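Local coordinates for protein Poly(A) RNA polymerase GLD2 (Rattus norvegicus, PDB 6LBK) that probably adds successive AMP units to the 3' ends of selected cytoplasmic mRNAs and a single nucleotide to certain microRNAs, at residues L234-T239 with L291-T296; V230-H235 with Q303-R308; R82-L87 with T136-H141; D111-V116 with A175-N180. The protein carries 1 engineered substitution. All coordinates share one frame; numbering follows the deposited sequence.

Contact 1. Residues L234-T239 with L291-T296; sequences LHYLQT and LKYYAT
His235 and Tyr293 meet rim to rim: NE2 of His235 lies 3.2 Å from OH of Tyr293, a hydrogen bond in which either group could be the donor. Neither ring lies over the other. Their planes are turned 40° apart, the side chains cross at about a right angle, and the hydroxyl sits at the imidazole edge, near its plane. With CG anti to the backbone N (chi1 177°), Tyr293 stretches across to helix 226-239. On the way it slides past Tyr236, which runs in the opposite direction; CD1 of Tyr236 is 3.8 Å from CB of Tyr293, and the two rings stand obliquely to each other. Tyr294 also comes to the imidazole edge, its OH 3.4 Å from CD2 of His235, while that hydroxyl is hydrogen-bonded to the carbonyl of Met232. CD2 of Tyr293 rests over the centre of the Tyr294 ring, 3.8 Å above its plane, so the neighbouring tyrosines brace each other. A leucine in place of Tyr293 would probably leave NE2 of His235 without its hydroxyl mate and CD1 of Tyr236 without the ring beside it. His235, Tyr236 and Tyr293 thus form an aromatic cluster between two nearly perpendicular helices, their segment axes at 99°, in the helical part of the enzyme that includes the PAP-associated region, away from the probable magnesium site.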
loop_
_atom_site.group_PDB
_atom_site.type_symbol
_atom_site.label_atom_id
_atom_site.label_comp_id
_atom_site.label_asym_id
_atom_site.label_seq_id
_atom_site.Cartn_x
_atom_site.Cartn_y
_atom_site.Cartn_z
ATOM N N LEU A 234 9.196 3.150 -2.273
ATOM C CA LEU A 234 10.027 3.514 -1.120
ATOM C C LEU A 234 11.452 2.979 -1.263
ATOM O O LEU A 234 12.412 3.672 -0.915
ATOM C CB LEU A 234 9.403 3.032 0.201
ATOM C CG LEU A 234 8.016 3.494 0.698
ATOM C CD1 LEU A 234 7.781 2.978 2.084
ATOM C CD2 LEU A 234 7.866 5.019 0.714
ATOM N N HIS A 235 11.619 1.764 -1.793
ATOM C CA HIS A 235 12.957 1.253 -2.072
ATOM C C HIS A 235 13.691 2.129 -3.098
ATOM O O HIS A 235 14.874 2.458 -2.917
ATOM C CB HIS A 235 12.856 -0.186 -2.554
ATOM C CG HIS A 235 14.134 -0.728 -3.092
ATOM N ND1 HIS A 235 15.156 -1.157 -2.279
ATOM C CD2 HIS A 235 14.582 -0.852 -4.360
ATOM C CE1 HIS A 235 16.173 -1.549 -3.022
ATOM N NE2 HIS A 235 15.852 -1.369 -4.289
ATOM N N TYR A 236 13.013 2.501 -4.195
ATOM C CA TYR A 236 13.642 3.367 -5.196
ATOM C C TYR A 236 14.111 4.667 -4.556
ATOM O O TYR A 236 15.233 5.132 -4.812
ATOM C CB TYR A 236 12.696 3.665 -6.389
ATOM C CG TYR A 236 13.280 4.726 -7.357
ATOM C CD1 TYR A 236 14.458 4.482 -8.092
ATOM C CD2 TYR A 236 12.664 5.974 -7.516
ATOM C CE1 TYR A 236 15.013 5.486 -8.967
ATOM C CE2 TYR A 236 13.212 6.957 -8.385
ATOM C CZ TYR A 236 14.376 6.706 -9.088
ATOM O OH TYR A 236 14.860 7.676 -9.896
ATOM N N LEU A 237 13.263 5.265 -3.719
ATOM C CA LEU A 237 13.642 6.478 -3.009
ATOM C C LEU A 237 14.752 6.226 -1.998
ATOM O O LEU A 237 15.501 7.155 -1.680
ATOM C CB LEU A 237 12.418 7.075 -2.311
ATOM C CG LEU A 237 11.235 7.572 -3.154
ATOM C CD1 LEU A 237 10.076 8.059 -2.230
ATOM C CD2 LEU A 237 11.668 8.665 -4.146
ATOM N N GLN A 238 14.897 4.990 -1.507
ATOM C CA GLN A 238 15.871 4.700 -0.458
ATOM C C GLN A 238 17.276 4.476 -0.988
ATOM O O GLN A 238 18.245 4.681 -0.252
ATOM C CB GLN A 238 15.431 3.474 0.337
ATOM C CG GLN A 238 14.471 3.770 1.473
ATOM C CD GLN A 238 13.995 2.500 2.148
ATOM O OE1 GLN A 238 13.874 1.457 1.501
ATOM N NE2 GLN A 238 13.746 2.570 3.456
ATOM N N THR A 239 17.403 4.082 -2.248
ATOM C CA THR A 239 18.674 3.672 -2.818
ATOM C C THR A 239 19.233 4.649 -3.853
ATOM O O THR A 239 20.276 4.364 -4.459
ATOM C CB THR A 239 18.495 2.276 -3.405
ATOM O OG1 THR A 239 17.259 2.256 -4.127
ATOM C CG2 THR A 239 18.450 1.234 -2.301
ATOM N N LEU A 291 10.498 4.407 -13.258
ATOM C CA LEU A 291 10.199 3.485 -14.353
ATOM C C LEU A 291 11.477 2.882 -14.937
ATOM O O LEU A 291 11.536 1.670 -15.200
ATOM C CB LEU A 291 9.368 4.190 -15.417
ATOM C CG LEU A 291 7.939 4.597 -15.016
ATOM C CD1 LEU A 291 7.356 5.491 -16.108
ATOM C CD2 LEU A 291 7.011 3.367 -14.783
ATOM N N LYS A 292 12.517 3.703 -15.136
ATOM C CA LYS A 292 13.775 3.187 -15.687
ATOM C C LYS A 292 14.422 2.162 -14.759
ATOM O O LYS A 292 14.920 1.125 -15.215
ATOM C CB LYS A 292 14.756 4.332 -15.961
ATOM C CG LYS A 292 16.093 3.896 -16.590
ATOM C CD LYS A 292 17.090 5.049 -16.736
ATOM C CE LYS A 292 18.405 4.502 -17.200
ATOM N NZ LYS A 292 19.211 5.506 -18.009
ATOM N N TYR A 293 14.398 2.419 -13.448
ATOM C CA TYR A 293 15.145 1.588 -12.513
ATOM C C TYR A 293 14.669 0.156 -12.561
ATOM O O TYR A 293 15.474 -0.779 -12.622
ATOM C CB TYR A 293 15.028 2.168 -11.112
ATOM C CG TYR A 293 15.699 1.343 -10.034
ATOM C CD1 TYR A 293 17.083 1.286 -9.922
ATOM C CD2 TYR A 293 14.923 0.650 -9.087
ATOM C CE1 TYR A 293 17.679 0.540 -8.926
ATOM C CE2 TYR A 293 15.513 -0.101 -8.086
ATOM C CZ TYR A 293 16.880 -0.162 -7.999
ATOM O OH TYR A 293 17.440 -0.923 -6.983
ATOM N N TYR A 294 13.360 -0.040 -12.501
ATOM C CA TYR A 294 12.809 -1.377 -12.526
ATOM C C TYR A 294 12.721 -1.934 -13.942
ATOM O O TYR A 294 12.735 -3.155 -14.107
ATOM C CB TYR A 294 11.449 -1.365 -11.817
ATOM C CG TYR A 294 11.541 -1.231 -10.298
ATOM C CD1 TYR A 294 12.155 -2.205 -9.526
ATOM C CD2 TYR A 294 10.974 -0.140 -9.633
ATOM C CE1 TYR A 294 12.224 -2.095 -8.135
ATOM C CE2 TYR A 294 11.040 -0.025 -8.238
ATOM C CZ TYR A 294 11.655 -1.008 -7.502
ATOM O OH TYR A 294 11.744 -0.874 -6.142
ATOM N N ALA A 295 12.656 -1.077 -14.972
ATOM C CA ALA A 295 12.672 -1.561 -16.351
ATOM C C ALA A 295 14.040 -2.080 -16.775
ATOM O O ALA A 295 14.119 -2.952 -17.645
ATOM C CB ALA A 295 12.222 -0.456 -17.304
ATOM N N THR A 296 15.113 -1.546 -16.222
ATOM C CA THR A 296 16.430 -1.835 -16.784
ATOM C C THR A 296 17.462 -2.333 -15.783
ATOM O O THR A 296 18.309 -3.139 -16.156
ATOM C CB THR A 296 16.983 -0.572 -17.465
ATOM O OG1 THR A 296 17.407 0.373 -16.473
ATOM C CG2 THR A 296 15.942 0.055 -18.385
#

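Contact 2. Residues V230-H235 with Q303-R308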
loop_
_atom_site.group_PDB
_atom_site.type_symbol
_atom_site.label_atom_id
_atom_site.label_comp_id
_atom_site.label_asym_id
_atom_site.label_seq_id
_atom_site.Cartn_x
_atom_site.Cartn_y
_atom_site.Cartn_z
ATOM N N VAL A 230 4.136 0.118 -3.241
ATOM C CA VAL A 230 4.534 1.113 -2.249
ATOM C C VAL A 230 5.909 0.800 -1.729
ATOM O O VAL A 230 6.733 1.694 -1.544
ATOM C CB VAL A 230 3.509 1.193 -1.092
ATOM C CG1 VAL A 230 3.997 2.171 -0.049
ATOM C CG2 VAL A 230 2.159 1.654 -1.613
ATOM N N LEU A 231 6.178 -0.464 -1.460
ATOM C CA LEU A 231 7.500 -0.842 -0.979
ATOM C C LEU A 231 8.535 -0.652 -2.068
ATOM O O LEU A 231 9.686 -0.356 -1.769
ATOM C CB LEU A 231 7.491 -2.298 -0.479
ATOM C CG LEU A 231 6.692 -2.677 0.789
ATOM C CD1 LEU A 231 6.852 -4.162 1.163
ATOM C CD2 LEU A 231 7.033 -1.815 1.992
ATOM N N MET A 232 8.137 -0.771 -3.339
ATOM C CA MET A 232 9.090 -0.616 -4.431
ATOM C C MET A 232 9.428 0.857 -4.670
ATOM O O MET A 232 10.594 1.209 -4.896
ATOM C CB MET A 232 8.527 -1.249 -5.688
ATOM C CG MET A 232 8.617 -2.768 -5.725
ATOM S SD MET A 232 7.510 -3.453 -7.002
ATOM C CE MET A 232 8.170 -2.781 -8.510
ATOM N N VAL A 233 8.405 1.722 -4.646
ATOM C CA VAL A 233 8.626 3.168 -4.660
ATOM C C VAL A 233 9.533 3.570 -3.508
ATOM O O VAL A 233 10.511 4.291 -3.706
ATOM C CB VAL A 233 7.289 3.928 -4.602
ATOM C CG1 VAL A 233 7.523 5.408 -4.628
ATOM C CG2 VAL A 233 6.387 3.545 -5.725
ATOM N N LEU A 234 9.196 3.150 -2.273
ATOM C CA LEU A 234 10.027 3.514 -1.120
ATOM C C LEU A 234 11.452 2.979 -1.263
ATOM O O LEU A 234 12.412 3.672 -0.915
ATOM C CB LEU A 234 9.403 3.032 0.201
ATOM C CG LEU A 234 8.016 3.494 0.698
ATOM C CD1 LEU A 234 7.781 2.978 2.084
ATOM C CD2 LEU A 234 7.866 5.019 0.714
ATOM N N HIS A 235 11.619 1.764 -1.793
ATOM C CA HIS A 235 12.957 1.253 -2.072
ATOM C C HIS A 235 13.691 2.129 -3.098
ATOM O O HIS A 235 14.874 2.458 -2.917
ATOM C CB HIS A 235 12.856 -0.186 -2.554
ATOM C CG HIS A 235 14.134 -0.728 -3.092
ATOM N ND1 HIS A 235 15.156 -1.157 -2.279
ATOM C CD2 HIS A 235 14.582 -0.852 -4.360
ATOM C CE1 HIS A 235 16.173 -1.549 -3.022
ATOM N NE2 HIS A 235 15.852 -1.369 -4.289
ATOM N N GLN A 303 17.756 -10.676 -6.571
ATOM C CA GLN A 303 17.655 -9.823 -5.395
ATOM C C GLN A 303 16.224 -9.629 -4.910
ATOM O O GLN A 303 15.244 -9.817 -5.633
ATOM C CB GLN A 303 18.312 -8.455 -5.610
ATOM C CG GLN A 303 19.824 -8.531 -5.527
ATOM C CD GLN A 303 20.449 -7.186 -5.283
ATOM O OE1 GLN A 303 19.975 -6.173 -5.792
ATOM N NE2 GLN A 303 21.534 -7.167 -4.509
ATOM N N MET A 304 16.150 -9.238 -3.644
ATOM C CA MET A 304 14.911 -8.938 -2.949
ATOM C C MET A 304 15.029 -7.543 -2.359
ATOM O O MET A 304 16.108 -7.093 -1.953
ATOM C CB MET A 304 14.586 -9.947 -1.839
ATOM C CG MET A 304 15.322 -9.707 -0.536
ATOM S SD MET A 304 14.588 -10.633 0.834
ATOM C CE MET A 304 15.571 -9.989 2.187
ATOM N N ILE A 305 13.901 -6.864 -2.350
ATOM C CA ILE A 305 13.794 -5.473 -1.930
ATOM C C ILE A 305 13.472 -5.404 -0.441
ATOM O O ILE A 305 12.426 -5.905 0.002
ATOM C CB ILE A 305 12.717 -4.763 -2.758
ATOM C CG1 ILE A 305 13.289 -4.408 -4.142
ATOM C CG2 ILE A 305 12.104 -3.575 -1.988
ATOM C CD1 ILE A 305 12.238 -4.417 -5.230
ATOM N N SER A 306 14.360 -4.785 0.340
ATOM C CA SER A 306 14.200 -4.703 1.787
ATOM C C SER A 306 14.110 -3.226 2.174
ATOM O O SER A 306 15.137 -2.537 2.261
ATOM C CB SER A 306 15.336 -5.392 2.501
ATOM O OG SER A 306 15.277 -5.095 3.880
ATOM N N VAL A 307 12.871 -2.733 2.345
ATOM C CA VAL A 307 12.676 -1.406 2.923
ATOM C C VAL A 307 13.177 -1.373 4.368
ATOM O O VAL A 307 13.623 -0.324 4.853
ATOM C CB VAL A 307 11.199 -0.974 2.816
ATOM C CG1 VAL A 307 10.920 0.237 3.706
ATOM C CG2 VAL A 307 10.810 -0.649 1.347
ATOM N N ARG A 308 13.096 -2.499 5.091
ATOM C CA ARG A 308 13.621 -2.511 6.453
ATOM C C ARG A 308 15.112 -2.210 6.458
ATOM O O ARG A 308 15.613 -1.518 7.352
ATOM C CB ARG A 308 13.348 -3.857 7.136
ATOM C CG ARG A 308 13.901 -3.959 8.570
ATOM C CD ARG A 308 13.684 -5.335 9.210
ATOM N NE ARG A 308 14.963 -6.008 9.434
ATOM C CZ ARG A 308 15.781 -5.765 10.462
ATOM N NH1 ARG A 308 16.927 -6.424 10.579
ATOM N NH2 ARG A 308 15.455 -4.860 11.378
#
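Ile305 lies on His235, and its two branches divide the work from CB onward. CG2, anti to the backbone N, presses on the root of the histidine, 3.5 Å from CB of His235, and also approaches the carbonyl of Leu231. CG1, set beside the backbone N (chi1 -78°), stands over the centre of the imidazole: it is 3.9 Å from the His235 ring centroid and 12° off the ring normal, a CH-pi contact. At the tip, CD1 of Ile305 touches CG of Met232 at 4.0 Å, the two side chains crossing at about a right angle, and it also packs near the hydroxyl of Tyr294. OG1 of Thr239 lies above the opposite face of the imidazole, toward the rim, so the ring is flanked on both sides. Further along, Val307 pushes one methyl into the helix: its CG2 is 3.3 Å from O of Leu231, 4.0 Å from CD2 of Leu231 and 4.1 Å from CB of Leu234. No hydrogen bond joins the two segments; packing holds them together. The strand 303-306 crosses the helix segment almost perpendicularly, at 87°, with axes 8.7 Å apart. It is the middle strand of a small mixed sheet, between 311-314 and 328-329. Helix 226-239 lies against it, with Val233 pointing away to pack on helix 200-213, while helix 283-297 comes alongside through Tyr294.

Contact 3. Residues R82-L87 with T136-H141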
loop_
_atom_site.group_PDB
_atom_site.type_symbol
_atom_site.label_atom_id
_atom_site.label_comp_id
_atom_site.label_asym_id
_atom_site.label_seq_id
_atom_site.Cartn_x
_atom_site.Cartn_y
_atom_site.Cartn_z
ATOM N N ARG A 82 -18.581 -1.180 17.386
ATOM C CA ARG A 82 -19.720 -1.268 18.278
ATOM C C ARG A 82 -20.576 -2.477 17.926
ATOM O O ARG A 82 -20.984 -3.254 18.800
ATOM C CB ARG A 82 -20.499 0.033 18.146
ATOM C CG ARG A 82 -21.529 0.308 19.138
ATOM C CD ARG A 82 -21.913 1.714 18.889
ATOM N NE ARG A 82 -23.075 1.870 18.020
ATOM C CZ ARG A 82 -24.318 2.008 18.477
ATOM N NH1 ARG A 82 -25.316 2.177 17.620
ATOM N NH2 ARG A 82 -24.559 1.973 19.787
ATOM N N GLU A 83 -20.850 -2.655 16.638
ATOM C CA GLU A 83 -21.737 -3.726 16.212
ATOM C C GLU A 83 -21.106 -5.105 16.468
ATOM O O GLU A 83 -21.776 -6.021 16.963
ATOM C CB GLU A 83 -22.092 -3.501 14.735
ATOM C CG GLU A 83 -23.418 -4.095 14.281
ATOM C CD GLU A 83 -24.633 -3.124 14.204
ATOM O OE1 GLU A 83 -24.548 -2.002 13.663
ATOM O OE2 GLU A 83 -25.709 -3.525 14.658
ATOM N N ILE A 84 -19.813 -5.259 16.169
ATOM C CA ILE A 84 -19.090 -6.523 16.328
ATOM C C ILE A 84 -18.947 -6.872 17.795
ATOM O O ILE A 84 -18.900 -8.051 18.162
ATOM C CB ILE A 84 -17.706 -6.435 15.640
ATOM C CG1 ILE A 84 -17.837 -6.572 14.121
ATOM C CG2 ILE A 84 -16.729 -7.493 16.165
ATOM C CD1 ILE A 84 -16.562 -6.169 13.338
ATOM N N GLN A 85 -18.904 -5.861 18.655
ATOM C CA GLN A 85 -18.703 -6.095 20.071
ATOM C C GLN A 85 -19.873 -6.805 20.710
ATOM O O GLN A 85 -19.715 -7.375 21.798
ATOM C CB GLN A 85 -18.396 -4.773 20.764
ATOM C CG GLN A 85 -16.890 -4.551 20.840
ATOM C CD GLN A 85 -16.480 -3.154 21.238
ATOM O OE1 GLN A 85 -17.309 -2.251 21.371
ATOM N NE2 GLN A 85 -15.176 -2.970 21.446
ATOM N N LEU A 86 -21.044 -6.795 20.076
ATOM C CA LEU A 86 -22.099 -7.677 20.551
ATOM C C LEU A 86 -21.665 -9.130 20.474
ATOM O O LEU A 86 -22.046 -9.937 21.329
ATOM C CB LEU A 86 -23.375 -7.458 19.752
ATOM C CG LEU A 86 -23.931 -6.038 19.834
ATOM C CD1 LEU A 86 -25.259 -5.988 19.096
ATOM C CD2 LEU A 86 -24.070 -5.562 21.271
ATOM N N LEU A 87 -20.867 -9.477 19.463
ATOM C CA LEU A 87 -20.371 -10.835 19.281
ATOM C C LEU A 87 -19.082 -11.088 20.048
ATOM O O LEU A 87 -18.948 -12.109 20.724
ATOM C CB LEU A 87 -20.153 -11.126 17.795
ATOM C CG LEU A 87 -21.423 -11.127 16.950
ATOM C CD1 LEU A 87 -21.050 -11.351 15.510
ATOM C CD2 LEU A 87 -22.390 -12.206 17.445
ATOM N N THR A 136 -16.111 -15.959 9.837
ATOM C CA THR A 136 -17.392 -16.448 9.353
ATOM C C THR A 136 -18.529 -15.996 10.275
ATOM O O THR A 136 -19.622 -15.675 9.788
ATOM C CB THR A 136 -17.345 -17.969 9.145
ATOM O OG1 THR A 136 -18.619 -18.438 8.688
ATOM C CG2 THR A 136 -16.961 -18.710 10.397
ATOM N N LEU A 137 -18.297 -15.935 11.602
ATOM C CA LEU A 137 -19.320 -15.394 12.510
ATOM C C LEU A 137 -19.621 -13.927 12.209
ATOM O O LEU A 137 -20.789 -13.515 12.151
ATOM C CB LEU A 137 -18.897 -15.555 13.974
ATOM C CG LEU A 137 -19.552 -16.730 14.715
ATOM C CD1 LEU A 137 -18.932 -16.938 16.088
ATOM C CD2 LEU A 137 -21.056 -16.525 14.835
ATOM N N VAL A 138 -18.578 -13.114 12.049
ATOM C CA VAL A 138 -18.782 -11.720 11.691
ATOM C C VAL A 138 -19.567 -11.632 10.394
ATOM O O VAL A 138 -20.444 -10.773 10.238
ATOM C CB VAL A 138 -17.433 -10.993 11.575
ATOM C CG1 VAL A 138 -17.648 -9.598 11.026
ATOM C CG2 VAL A 138 -16.712 -10.958 12.919
ATOM N N HIS A 139 -19.271 -12.527 9.447
ATOM C CA HIS A 139 -19.920 -12.458 8.148
ATOM C C HIS A 139 -21.405 -12.764 8.267
ATOM O O HIS A 139 -22.247 -12.029 7.736
ATOM C CB HIS A 139 -19.231 -13.417 7.178
ATOM C CG HIS A 139 -19.899 -13.507 5.841
ATOM N ND1 HIS A 139 -20.419 -14.686 5.348
ATOM C CD2 HIS A 139 -20.167 -12.561 4.911
ATOM C CE1 HIS A 139 -20.958 -14.465 4.161
ATOM N NE2 HIS A 139 -20.822 -13.183 3.876
ATOM N N LYS A 140 -21.740 -13.854 8.959
ATOM C CA LYS A 140 -23.140 -14.179 9.211
ATOM C C LYS A 140 -23.849 -13.037 9.941
ATOM O O LYS A 140 -25.041 -12.798 9.714
ATOM C CB LYS A 140 -23.232 -15.490 9.991
ATOM C CG LYS A 140 -24.525 -16.273 9.763
ATOM C CD LYS A 140 -24.564 -16.824 8.333
ATOM C CE LYS A 140 -23.308 -17.638 8.008
ATOM N NZ LYS A 140 -23.487 -18.530 6.820
ATOM N N HIS A 141 -23.136 -12.330 10.821
ATOM C CA HIS A 141 -23.701 -11.154 11.476
ATOM C C HIS A 141 -24.036 -10.073 10.450
ATOM O O HIS A 141 -25.126 -9.493 10.468
ATOM C CB HIS A 141 -22.698 -10.635 12.516
ATOM C CG HIS A 141 -23.231 -9.580 13.443
ATOM N ND1 HIS A 141 -24.061 -9.863 14.509
ATOM C CD2 HIS A 141 -23.017 -8.240 13.480
ATOM C CE1 HIS A 141 -24.353 -8.741 15.146
ATOM N NE2 HIS A 141 -23.732 -7.742 14.543
#
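Leu87 lies over one face of the His141 ring, the two side chains sliding past each other in opposite directions. CD1 of Leu87 does most of the touching, 3.5 Å from CG of His141, and it reaches on to the carbonyl of Leu137, one turn back in the helix. CG of Leu87 sits 4.2 Å from the centroid of the His141 ring, 28° off the ring normal, which makes a CH-pi contact. His141 gets there because CG is anti to its backbone N (chi1 -170°), throwing the ring out from helix 128-144 across to helix 67-85. Its far end meets Glu83: CG of Glu83 is in the ring plane, at the edge, 3.7 Å from NE2 of His141. The Glu83 chain bends at chi2 and carries its carboxylate elsewhere, OE1 bonding to the hydroxyl of Tyr149 and the amide of Gln79. Deeper in, CD1 of Ile84 touches CG1 of Val138 at 4.3 Å, and both residues pack on Leu114 of strand 110-116 beneath. The chemistry is therefore mainly apolar: no hydrogen bond crosses between the segments, and the imidazole contributes a face and an edge. OE2 of Glu83 stays 4.7 Å from NE2 of His141, too far for a salt bridge, though a carboxylate at that distance may favour a protonated imidazole.

Contact 4. Residues D111-V116 with A175-N180. Engineered in segment 175-180: Ala175 (natural residue Asp).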
loop_
_atom_site.group_PDB
_atom_site.type_symbol
_atom_site.label_atom_id
_atom_site.label_comp_id
_atom_site.label_asym_id
_atom_site.label_seq_id
_atom_site.Cartn_x
_atom_site.Cartn_y
_atom_site.Cartn_z
ATOM N N ASP A 111 -9.774 -0.867 4.587
ATOM C CA ASP A 111 -9.255 -2.111 5.136
ATOM C C ASP A 111 -9.417 -2.046 6.647
ATOM O O ASP A 111 -9.019 -1.063 7.281
ATOM C CB ASP A 111 -7.778 -2.317 4.773
ATOM C CG ASP A 111 -7.561 -2.638 3.289
ATOM O OD1 ASP A 111 -7.802 -3.807 2.874
ATOM O OD2 ASP A 111 -7.136 -1.715 2.537
ATOM N N LEU A 112 -9.998 -3.098 7.217
ATOM C CA LEU A 112 -10.288 -3.192 8.628
ATOM C C LEU A 112 -9.633 -4.452 9.167
ATOM O O LEU A 112 -9.632 -5.510 8.520
ATOM C CB LEU A 112 -11.821 -3.222 8.894
ATOM C CG LEU A 112 -12.589 -2.057 8.287
ATOM C CD1 LEU A 112 -14.086 -2.354 8.161
ATOM C CD2 LEU A 112 -12.379 -0.833 9.134
ATOM N N CYS A 113 -9.119 -4.341 10.375
ATOM C CA CYS A 113 -8.455 -5.443 11.029
ATOM C C CYS A 113 -9.136 -5.636 12.379
ATOM O O CYS A 113 -9.096 -4.736 13.234
ATOM C CB CYS A 113 -6.983 -5.137 11.177
ATOM S SG CYS A 113 -6.218 -6.385 12.078
ATOM N N LEU A 114 -9.753 -6.797 12.555
ATOM C CA LEU A 114 -10.477 -7.105 13.805
ATOM C C LEU A 114 -9.520 -7.803 14.756
ATOM O O LEU A 114 -8.966 -8.797 14.382
ATOM C CB LEU A 114 -11.680 -7.972 13.455
ATOM C CG LEU A 114 -12.560 -8.393 14.619
ATOM C CD1 LEU A 114 -13.148 -7.190 15.314
ATOM C CD2 LEU A 114 -13.662 -9.305 14.138
ATOM N N VAL A 115 -9.326 -7.225 15.930
ATOM C CA VAL A 115 -8.424 -7.815 16.949
ATOM C C VAL A 115 -9.281 -8.451 18.031
ATOM O O VAL A 115 -9.996 -7.734 18.721
ATOM C CB VAL A 115 -7.538 -6.736 17.565
ATOM C CG1 VAL A 115 -6.358 -7.362 18.259
ATOM C CG2 VAL A 115 -7.070 -5.784 16.496
ATOM N N VAL A 116 -9.127 -9.756 18.182
ATOM C CA VAL A 116 -9.899 -10.563 19.152
ATOM C C VAL A 116 -8.883 -11.182 20.080
ATOM O O VAL A 116 -7.983 -11.809 19.574
ATOM C CB VAL A 116 -10.637 -11.657 18.385
ATOM C CG1 VAL A 116 -11.224 -12.675 19.317
ATOM C CG2 VAL A 116 -11.704 -11.067 17.500
ATOM N N ALA A 175 -12.803 -4.147 3.184
ATOM C CA ALA A 175 -12.251 -5.480 3.348
ATOM C C ALA A 175 -11.855 -5.641 4.808
ATOM O O ALA A 175 -11.007 -4.899 5.303
ATOM C CB ALA A 175 -11.040 -5.668 2.430
ATOM N N LEU A 176 -12.461 -6.600 5.490
ATOM C CA LEU A 176 -12.218 -6.846 6.900
ATOM C C LEU A 176 -11.529 -8.191 7.051
ATOM O O LEU A 176 -11.977 -9.182 6.468
ATOM C CB LEU A 176 -13.539 -6.810 7.685
ATOM C CG LEU A 176 -13.458 -6.978 9.200
ATOM C CD1 LEU A 176 -14.577 -6.193 9.844
ATOM C CD2 LEU A 176 -13.563 -8.439 9.600
ATOM N N ASN A 177 -10.440 -8.223 7.813
ATOM C CA ASN A 177 -9.792 -9.478 8.159
ATOM C C ASN A 177 -9.770 -9.609 9.669
ATOM O O ASN A 177 -10.079 -8.663 10.396
ATOM C CB ASN A 177 -8.375 -9.577 7.571
ATOM C CG ASN A 177 -7.398 -8.645 8.237
ATOM O OD1 ASN A 177 -7.032 -8.829 9.400
ATOM N ND2 ASN A 177 -6.954 -7.627 7.495
ATOM N N VAL A 178 -9.389 -10.788 10.150
ATOM C CA VAL A 178 -9.358 -11.051 11.584
ATOM C C VAL A 178 -7.933 -11.319 12.024
ATOM O O VAL A 178 -7.310 -12.287 11.573
ATOM C CB VAL A 178 -10.256 -12.223 11.984
ATOM C CG1 VAL A 178 -10.192 -12.373 13.472
ATOM C CG2 VAL A 178 -11.646 -11.955 11.547
ATOM N N ASN A 179 -7.426 -10.451 12.901
ATOM C CA ASN A 179 -6.211 -10.664 13.674
ATOM C C ASN A 179 -4.937 -10.589 12.851
ATOM O O ASN A 179 -3.873 -11.005 13.326
ATOM C CB ASN A 179 -6.271 -11.986 14.439
ATOM C CG ASN A 179 -7.068 -11.855 15.701
ATOM O OD1 ASN A 179 -6.901 -10.890 16.451
ATOM N ND2 ASN A 179 -7.999 -12.759 15.903
ATOM N N ASN A 180 -4.987 -10.048 11.636
ATOM C CA ASN A 180 -3.745 -9.826 10.899
ATOM C C ASN A 180 -3.111 -8.523 11.380
ATOM O O ASN A 180 -3.181 -7.473 10.735
ATOM C CB ASN A 180 -3.953 -9.815 9.398
ATOM C CG ASN A 180 -2.641 -9.802 8.674
ATOM O OD1 ASN A 180 -1.744 -10.564 9.014
ATOM N ND2 ASN A 180 -2.495 -8.910 7.712
#
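O of Leu114 receives the backbone N of Asn179 at 2.7 Å, the shortest bond here, though bent to 137° at the hydrogen. Asn179 then takes up the next N-H along strand 110-116 with its side chain: OD1 of Asn179 accepts from N of Val116 at 3.0 Å, nearly straight at 171°. With positive phi (72°), Asn179 leaves the strand, and its amide oxygen takes the place of a main-chain carbonyl. An alanine here would probably leave the N-H of Val116 without that acceptor and loosen the strand end. Before it, the parallel ladder is regular: Leu112 N to Ala175 O is 2.8 Å, Asn177 N to Leu112 O 2.9 Å, and Leu114 N to Asn177 O 2.9 Å. OD1 of Asn177 accepts from N of Asn180, an Asx motif that shapes the exit. Asp111, which with Asp109 probably binds the catalytic magnesium, shares a sheet face with the engineered Ala175, an aspartate in nature. The other face, with Leu112, Leu114, Leu176 and Val178, packs on helices 67-85 and 128-144. Strands 110-116 and 172-178 lie in the palm sheet between 91-96 and 162-167.

In the fold
From the N terminus, residues 82-87 open contact 3 and residues 111-116 open contact 4. Contact 3 then closes at 136-141 and contact 4 at 175-180, so the two loops cross. They tie the palm together, one joining helices 67-85 and 128-144, the other pairing strands of the central sheet, and they touch through side chains packed between helices and sheet. Contacts 1 and 2 come later, opening from overlapping segments of helix 226-239. Contact 1 closes first, at helix 283-297, its loop nested within that of contact 2, which closes at strand 303-306. The two pairs do not touch: centres of contacts 2 and 4 are about 25 Å apart, those of contacts 1 and 3 about 43 Å.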